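Local coordinates for protein rhamnonate dehydratase (Gibberella zeae PH-1, PDB 3FXG) that probably catalyses the magnesium-dependent dehydration of the sugar acid rhamnonate, as a member of the enolase superfamily, at residues 42-45 with 46-49; 202-205 with 206-210; 53-56 with 57-60. All blocks are in the same frame, centred on the assembly; numbering follows the deposited sequence.

Interaction 1: residues 42-45 with 46-49; sequences ISTP and ASKW
Trp49 is the flat group here: the carbonyl oxygen Pro45 O approaches its ring obliquely, 4.1 Å from CZ3, and one face carries Lys48 CB, 4.0 Å above the plane over the ring centre. Residues 42-49 form an irregular loop of two overlapping type I turns, Thr44 to Ser47 and Ala46 to Trp49. Proline suits the second position of the first turn, where its ring holds phi near -62°. Ser47 N closes that turn on Thr44 O. In return Thr44 N donates to Ser47 OG (2.8 Å, 154°); a chi1 of -66° sets this hydroxyl beside its own backbone N and facing Thr44. Thr44 OG1, folded back between its N and carbonyl carbon, accepts from Ala46 N at 3.1 Å, an ST turn. A water joins Ser47 OG (2.7 Å) to Ile42 O (2.6 Å). Beyond the loop, Lys48 NZ pairs with Asp193, while in a second subunit Met121 packs on Pro45 and Arg118 donates a hydrogen bond to Pro45 O. Thus two small hydroxyl side chains give buried amides their acceptors where no regular helix does so.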
loop_
_atom_site.group_PDB
_atom_site.type_symbol
_atom_site.label_atom_id
_atom_site.label_comp_id
_atom_site.label_asym_id
_atom_site.label_seq_id
_atom_site.Cartn_x
_atom_site.Cartn_y
_atom_site.Cartn_z
ATOM N N ILE A 42 23.411 -15.764 29.026
ATOM C CA ILE A 42 22.352 -14.912 28.501
ATOM C C ILE A 42 22.794 -14.290 27.184
ATOM O O ILE A 42 23.863 -13.688 27.106
ATOM C CB ILE A 42 22.008 -13.776 29.480
ATOM C CG1 ILE A 42 21.539 -14.359 30.817
ATOM C CG2 ILE A 42 20.924 -12.885 28.884
ATOM C CD1 ILE A 42 21.224 -13.300 31.867
ATOM N N SER A 43 21.971 -14.440 26.153
ATOM C CA SER A 43 22.283 -13.869 24.847
ATOM C C SER A 43 22.059 -12.358 24.914
ATOM O O SER A 43 21.006 -11.902 25.365
ATOM C CB SER A 43 21.378 -14.488 23.776
ATOM O OG SER A 43 21.691 -13.993 22.483
ATOM N N THR A 44 23.053 -11.589 24.477
ATOM C CA THR A 44 22.965 -10.130 24.492
ATOM C C THR A 44 23.547 -9.561 23.194
ATOM O O THR A 44 24.111 -10.299 22.383
ATOM C CB THR A 44 23.763 -9.526 25.672
ATOM O OG1 THR A 44 25.158 -9.512 25.346
ATOM C CG2 THR A 44 23.558 -10.346 26.945
ATOM N N PRO A 45 23.406 -8.239 22.977
ATOM C CA PRO A 45 23.933 -7.599 21.767
ATOM C C PRO A 45 25.457 -7.715 21.670
ATOM O O PRO A 45 26.026 -7.588 20.586
ATOM C CB PRO A 45 23.489 -6.144 21.920
ATOM C CG PRO A 45 22.204 -6.267 22.677
ATOM C CD PRO A 45 22.557 -7.298 23.731
ATOM N N ALA A 46 26.108 -7.953 22.806
ATOM C CA ALA A 46 27.564 -8.074 22.844
ATOM C C ALA A 46 28.054 -9.521 22.833
ATOM O O ALA A 46 29.258 -9.770 22.836
ATOM C CB ALA A 46 28.110 -7.355 24.075
ATOM N N SER A 47 27.127 -10.473 22.814
ATOM C CA SER A 47 27.496 -11.887 22.813
ATOM C C SER A 47 28.266 -12.296 21.563
ATOM O O SER A 47 28.805 -13.401 21.492
ATOM C CB SER A 47 26.246 -12.758 22.962
ATOM O OG SER A 47 25.661 -12.575 24.238
ATOM N N LYS A 48 28.313 -11.400 20.582
ATOM C CA LYS A 48 29.023 -11.648 19.331
ATOM C C LYS A 48 30.525 -11.800 19.584
ATOM O O LYS A 48 31.237 -12.422 18.795
ATOM C CB LYS A 48 28.795 -10.482 18.360
ATOM C CG LYS A 48 27.327 -10.121 18.133
ATOM C CD LYS A 48 27.177 -8.834 17.321
ATOM C CE LYS A 48 27.758 -8.958 15.920
ATOM N NZ LYS A 48 27.012 -9.930 15.068
ATOM N N TRP A 49 30.999 -11.241 20.694
ATOM C CA TRP A 49 32.419 -11.286 21.027
ATOM C C TRP A 49 32.726 -12.121 22.273
ATOM O O TRP A 49 32.171 -11.892 23.348
ATOM C CB TRP A 49 32.923 -9.850 21.188
ATOM C CG TRP A 49 32.559 -9.002 19.999
ATOM C CD1 TRP A 49 33.046 -9.124 18.727
ATOM C CD2 TRP A 49 31.581 -7.952 19.955
ATOM N NE1 TRP A 49 32.430 -8.219 17.894
ATOM C CE2 TRP A 49 31.529 -7.487 18.622
ATOM C CE3 TRP A 49 30.743 -7.360 20.913
ATOM C CZ2 TRP A 49 30.669 -6.454 18.217
ATOM C CZ3 TRP A 49 29.886 -6.330 20.510
ATOM C CH2 TRP A 49 29.858 -5.891 19.173
HETATM O O HOH W 1 26.213 -14.340 26.224
#

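Interaction 2: residues 202-205 with 206-210; sequences NVEF and LRKHR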
loop_
_atom_site.group_PDB
_atom_site.type_symbol
_atom_site.label_atom_id
_atom_site.label_comp_id
_atom_site.label_asym_id
_atom_site.label_seq_id
_atom_site.Cartn_x
_atom_site.Cartn_y
_atom_site.Cartn_z
ATOM N N ASN A 202 19.818 -23.758 22.314
ATOM C CA ASN A 202 18.715 -22.914 22.769
ATOM C C ASN A 202 17.436 -23.744 22.828
ATOM O O ASN A 202 16.674 -23.657 23.787
ATOM C CB ASN A 202 18.494 -21.733 21.817
ATOM C CG ASN A 202 19.378 -20.547 22.140
ATOM O OD1 ASN A 202 19.711 -20.307 23.300
ATOM N ND2 ASN A 202 19.744 -19.781 21.115
ATOM N N VAL A 203 17.205 -24.546 21.792
ATOM C CA VAL A 203 16.014 -25.381 21.734
ATOM C C VAL A 203 15.993 -26.382 22.884
ATOM O O VAL A 203 14.968 -26.554 23.547
ATOM C CB VAL A 203 15.936 -26.148 20.391
ATOM C CG1 VAL A 203 14.743 -27.104 20.399
ATOM C CG2 VAL A 203 15.811 -25.159 19.236
ATOM N N GLU A 204 17.127 -27.039 23.115
ATOM C CA GLU A 204 17.241 -28.026 24.188
ATOM C C GLU A 204 16.995 -27.373 25.543
ATOM O O GLU A 204 16.373 -27.962 26.426
ATOM C CB GLU A 204 18.630 -28.671 24.159
ATOM C CG GLU A 204 18.908 -29.647 25.300
ATOM C CD GLU A 204 17.788 -30.657 25.504
ATOM O OE1 GLU A 204 17.147 -31.058 24.508
ATOM O OE2 GLU A 204 17.561 -31.062 26.663
ATOM N N PHE A 205 17.495 -26.151 25.691
ATOM C CA PHE A 205 17.343 -25.376 26.920
ATOM C C PHE A 205 15.868 -25.154 27.237
ATOM O O PHE A 205 15.416 -25.378 28.367
ATOM C CB PHE A 205 18.040 -24.024 26.752
ATOM C CG PHE A 205 17.811 -23.067 27.886
ATOM C CD1 PHE A 205 18.481 -23.223 29.096
ATOM C CD2 PHE A 205 16.948 -21.986 27.733
ATOM C CE1 PHE A 205 18.300 -22.311 30.137
ATOM C CE2 PHE A 205 16.759 -21.069 28.764
ATOM C CZ PHE A 205 17.437 -21.229 29.969
ATOM N N LEU A 206 15.124 -24.702 26.232
ATOM C CA LEU A 206 13.700 -24.441 26.389
ATOM C C LEU A 206 12.910 -25.735 26.569
ATOM O O LEU A 206 11.940 -25.776 27.325
ATOM C CB LEU A 206 13.178 -23.655 25.178
ATOM C CG LEU A 206 13.782 -22.253 25.009
ATOM C CD1 LEU A 206 13.236 -21.596 23.744
ATOM C CD2 LEU A 206 13.458 -21.398 26.236
ATOM N N ARG A 207 13.329 -26.794 25.885
ATOM C CA ARG A 207 12.649 -28.081 25.994
ATOM C C ARG A 207 12.749 -28.599 27.426
ATOM O O ARG A 207 11.788 -29.147 27.969
ATOM C CB ARG A 207 13.282 -29.105 25.051
ATOM C CG ARG A 207 12.545 -30.434 25.012
ATOM C CD ARG A 207 13.474 -31.569 24.612
ATOM N NE ARG A 207 14.487 -31.819 25.637
ATOM C CZ ARG A 207 14.226 -32.296 26.853
ATOM N NH1 ARG A 207 12.979 -32.582 27.209
ATOM N NH2 ARG A 207 15.214 -32.485 27.717
ATOM N N LYS A 208 13.920 -28.421 28.029
ATOM C CA LYS A 208 14.163 -28.871 29.394
ATOM C C LYS A 208 13.214 -28.180 30.366
ATOM O O LYS A 208 12.661 -28.810 31.268
ATOM C CB LYS A 208 15.616 -28.586 29.788
ATOM C CG LYS A 208 15.989 -29.089 31.174
ATOM C CD LYS A 208 17.477 -28.930 31.464
ATOM C CE LYS A 208 18.331 -29.866 30.613
ATOM N NZ LYS A 208 18.281 -29.553 29.154
ATOM N N HIS A 209 13.021 -26.881 30.180
ATOM C CA HIS A 209 12.129 -26.131 31.050
ATOM C C HIS A 209 10.682 -26.557 30.850
ATOM O O HIS A 209 9.941 -26.726 31.819
ATOM C CB HIS A 209 12.289 -24.635 30.795
ATOM C CG HIS A 209 13.490 -24.044 31.463
ATOM N ND1 HIS A 209 14.410 -23.264 30.795
ATOM C CD2 HIS A 209 13.921 -24.120 32.744
ATOM C CE1 HIS A 209 15.355 -22.887 31.637
ATOM N NE2 HIS A 209 15.083 -23.391 32.826
ATOM N N ARG A 210 10.283 -26.740 29.596
ATOM C CA ARG A 210 8.920 -27.165 29.296
ATOM C C ARG A 210 8.672 -28.520 29.949
ATOM O O ARG A 210 7.599 -28.776 30.493
ATOM C CB ARG A 210 8.708 -27.273 27.780
ATOM C CG ARG A 210 7.413 -27.981 27.375
ATOM C CD ARG A 210 6.193 -27.338 28.014
ATOM N NE ARG A 210 5.901 -26.014 27.468
ATOM C CZ ARG A 210 5.247 -25.062 28.127
ATOM N NH1 ARG A 210 4.820 -25.284 29.367
ATOM N NH2 ARG A 210 5.011 -23.890 27.543
#
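Asn202 meets Leu206 through the backbone, its O accepting from Leu206 N one helical turn on, while Leu206 CG settles 3.4 Å from the same Asn202 O. The amide of Asn202 works elsewhere, with ND2 bonded to Phe190 O and Tyr231 OH. Val203 continues the i to i+4 ladder, its O taking the N-H of Arg207.

Glu204 carries the polar side of the contact. CG stands anti to the backbone N (chi1 176°) and a bend at chi2 folds the carboxylate over the next turn. Arg207 lies alongside, pointing the same way, and grips it side-on: NE reaches OE1 at 3.0 Å and NH2 reaches OE2 at 2.9 Å, the latter on the syn lone pair. Lys208 NZ comes to OE2 from the anti side, also at 3.0 Å, so one oxygen serves two cations and the carboxylate probably stays ionised. Arg207 NH1 adds a salt bridge to Glu211. This helix, 195-213, links parallel strands 184-187 and 219-222 in a beta-alpha-beta crossover of the enolase-type barrel, so charge suits its outer side and apolar bulk its inner one.

Phe205 turns inward onto Pro189 and Val186. Its ring touches Leu206, CD2 to CD2 at 3.8 Å, and receives the edge of His209 on one face in a T-shaped stack, the planes 88° to each other. The two rings are modelled too close together for their exact spacing to be relied on. Beneath them the backbone bond from His209 N to Phe205 O is weak, although the same i to i+4 pattern holds.

Interaction 3: residues 53-56 with 57-60; sequences KKSR and TSWG
The chain doubles back from Ser55 so that Ser58 N faces it, and a type I turn from Thr57 to Gly60 follows at once. The first bend resembles an ST turn headed by Ser55, in a loop of the N-terminal domain; in the enolase superfamily, loops of this domain close over the mouth of the barrel, and the side chain of Arg56 lies about 8 Å from the bound magnesium ion. Ser55 OG, anti to its own N at a chi1 of 161°, hangs over the bend and accepts from Ser58 N at 3.1 Å and more weakly from Thr57 N. Thr57 OG1 stands 2.6 Å from the same Ser55 OG. Ser58 answers with its own hydroxyl: a chi1 of 66° tucks OG back so that it donates to Ser55 O in a very short bond of 2.5 Å. A water donates to Ser58 OG and accepts from Ser55 N, adding a bridge through solvent to their direct bonds. Short hydroxyl side chains suit such a bend, since they reach backbone groups only a few atoms away.

Gly60, with phi at 102°, suits the end of the second turn because it has no CB to press on the carbonyl of Trp59. Outside the loop, the Arg56 guanidinium bonds Leu37 O and makes a cation-pi contact with Tyr224, while Trp59 O accepts from His96 of a second subunit. Trp59 lies alongside Arg56, its CZ2 4.1 Å from Arg56 CD, and Arg56 O sits 3.3 Å above the centre of the indole face.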
loop_
_atom_site.group_PDB
_atom_site.type_symbol
_atom_site.label_atom_id
_atom_site.label_comp_id
_atom_site.label_asym_id
_atom_site.label_seq_id
_atom_site.Cartn_x
_atom_site.Cartn_y
_atom_site.Cartn_z
ATOM N N LYS A 53 30.853 -12.469 26.219
ATOM C CA LYS A 53 29.680 -13.333 26.243
ATOM C C LYS A 53 29.385 -14.098 27.533
ATOM O O LYS A 53 28.256 -14.530 27.742
ATOM C CB LYS A 53 29.719 -14.298 25.051
ATOM C CG LYS A 53 30.927 -15.200 24.986
ATOM C CD LYS A 53 31.073 -15.824 23.597
ATOM C CE LYS A 53 29.822 -16.582 23.174
ATOM N NZ LYS A 53 29.488 -17.661 24.137
ATOM N N LYS A 54 30.371 -14.252 28.413
ATOM C CA LYS A 54 30.142 -14.990 29.654
ATOM C C LYS A 54 29.580 -14.138 30.793
ATOM O O LYS A 54 28.898 -14.647 31.683
ATOM C CB LYS A 54 31.437 -15.660 30.124
ATOM C CG LYS A 54 31.230 -16.642 31.268
ATOM C CD LYS A 54 32.545 -17.217 31.778
ATOM C CE LYS A 54 32.303 -18.302 32.822
ATOM N NZ LYS A 54 31.466 -17.823 33.963
ATOM N N SER A 55 29.870 -12.844 30.765
ATOM C CA SER A 55 29.409 -11.929 31.803
ATOM C C SER A 55 28.781 -10.681 31.198
ATOM O O SER A 55 29.322 -10.112 30.251
ATOM C CB SER A 55 30.591 -11.520 32.685
ATOM O OG SER A 55 30.311 -10.331 33.402
ATOM N N ARG A 56 27.649 -10.246 31.741
ATOM C CA ARG A 56 27.014 -9.046 31.211
ATOM C C ARG A 56 27.714 -7.799 31.745
ATOM O O ARG A 56 27.630 -6.725 31.144
ATOM C CB ARG A 56 25.515 -9.025 31.537
ATOM C CG ARG A 56 24.739 -10.112 30.792
ATOM C CD ARG A 56 23.311 -9.696 30.438
ATOM N NE ARG A 56 22.395 -9.770 31.573
ATOM C CZ ARG A 56 21.087 -9.538 31.491
ATOM N NH1 ARG A 56 20.537 -9.212 30.327
ATOM N NH2 ARG A 56 20.324 -9.642 32.571
ATOM N N THR A 57 28.421 -7.942 32.865
ATOM C CA THR A 57 29.147 -6.811 33.430
ATOM C C THR A 57 30.418 -6.559 32.620
ATOM O O THR A 57 30.927 -5.438 32.584
ATOM C CB THR A 57 29.534 -7.049 34.913
ATOM O OG1 THR A 57 30.292 -8.259 35.030
ATOM C CG2 THR A 57 28.284 -7.143 35.782
ATOM N N SER A 58 30.918 -7.600 31.957
ATOM C CA SER A 58 32.132 -7.472 31.155
ATOM C C SER A 58 32.001 -6.337 30.141
ATOM O O SER A 58 32.927 -5.534 29.982
ATOM C CB SER A 58 32.440 -8.786 30.429
ATOM O OG SER A 58 31.452 -9.092 29.461
ATOM N N TRP A 59 30.855 -6.260 29.467
ATOM C CA TRP A 59 30.646 -5.198 28.489
ATOM C C TRP A 59 30.017 -3.936 29.078
ATOM O O TRP A 59 29.789 -2.959 28.364
ATOM C CB TRP A 59 29.833 -5.694 27.278
ATOM C CG TRP A 59 28.556 -6.419 27.580
ATOM C CD1 TRP A 59 28.385 -7.771 27.680
ATOM C CD2 TRP A 59 27.260 -5.835 27.763
ATOM N NE1 TRP A 59 27.062 -8.066 27.907
ATOM C CE2 TRP A 59 26.348 -6.897 27.965
ATOM C CE3 TRP A 59 26.778 -4.520 27.777
ATOM C CZ2 TRP A 59 24.981 -6.685 28.178
ATOM C CZ3 TRP A 59 25.412 -4.306 27.989
ATOM C CH2 TRP A 59 24.532 -5.386 28.187
ATOM N N GLY A 60 29.728 -3.962 30.378
ATOM C CA GLY A 60 29.199 -2.780 31.042
ATOM C C GLY A 60 27.729 -2.618 31.386
ATOM O O GLY A 60 27.283 -1.493 31.592
HETATM O O HOH W 2 32.283 -12.144 29.476
#

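Interactions 1 and 3 are turns of one loop between helix 36-39 and strand 66-73, their centres about 8 Å apart, and they pack together: Thr44 CG2 lies 3.6 Å from Arg56 CD, and Ala46 CB the same distance from Trp59 CD1. Both touch the second subunit. Interaction 1 is largely buried and interaction 3 only partly, yet both rely on serine and threonine hydroxyls bonded to backbone groups. Interaction 2 sits apart on a barrel helix, its centre about 19 Å from that of interaction 1, touching no other chain. There a regular backbone ladder supplies the amides' partners, and the side chains divide into a charged outer network and an aromatic inner pair.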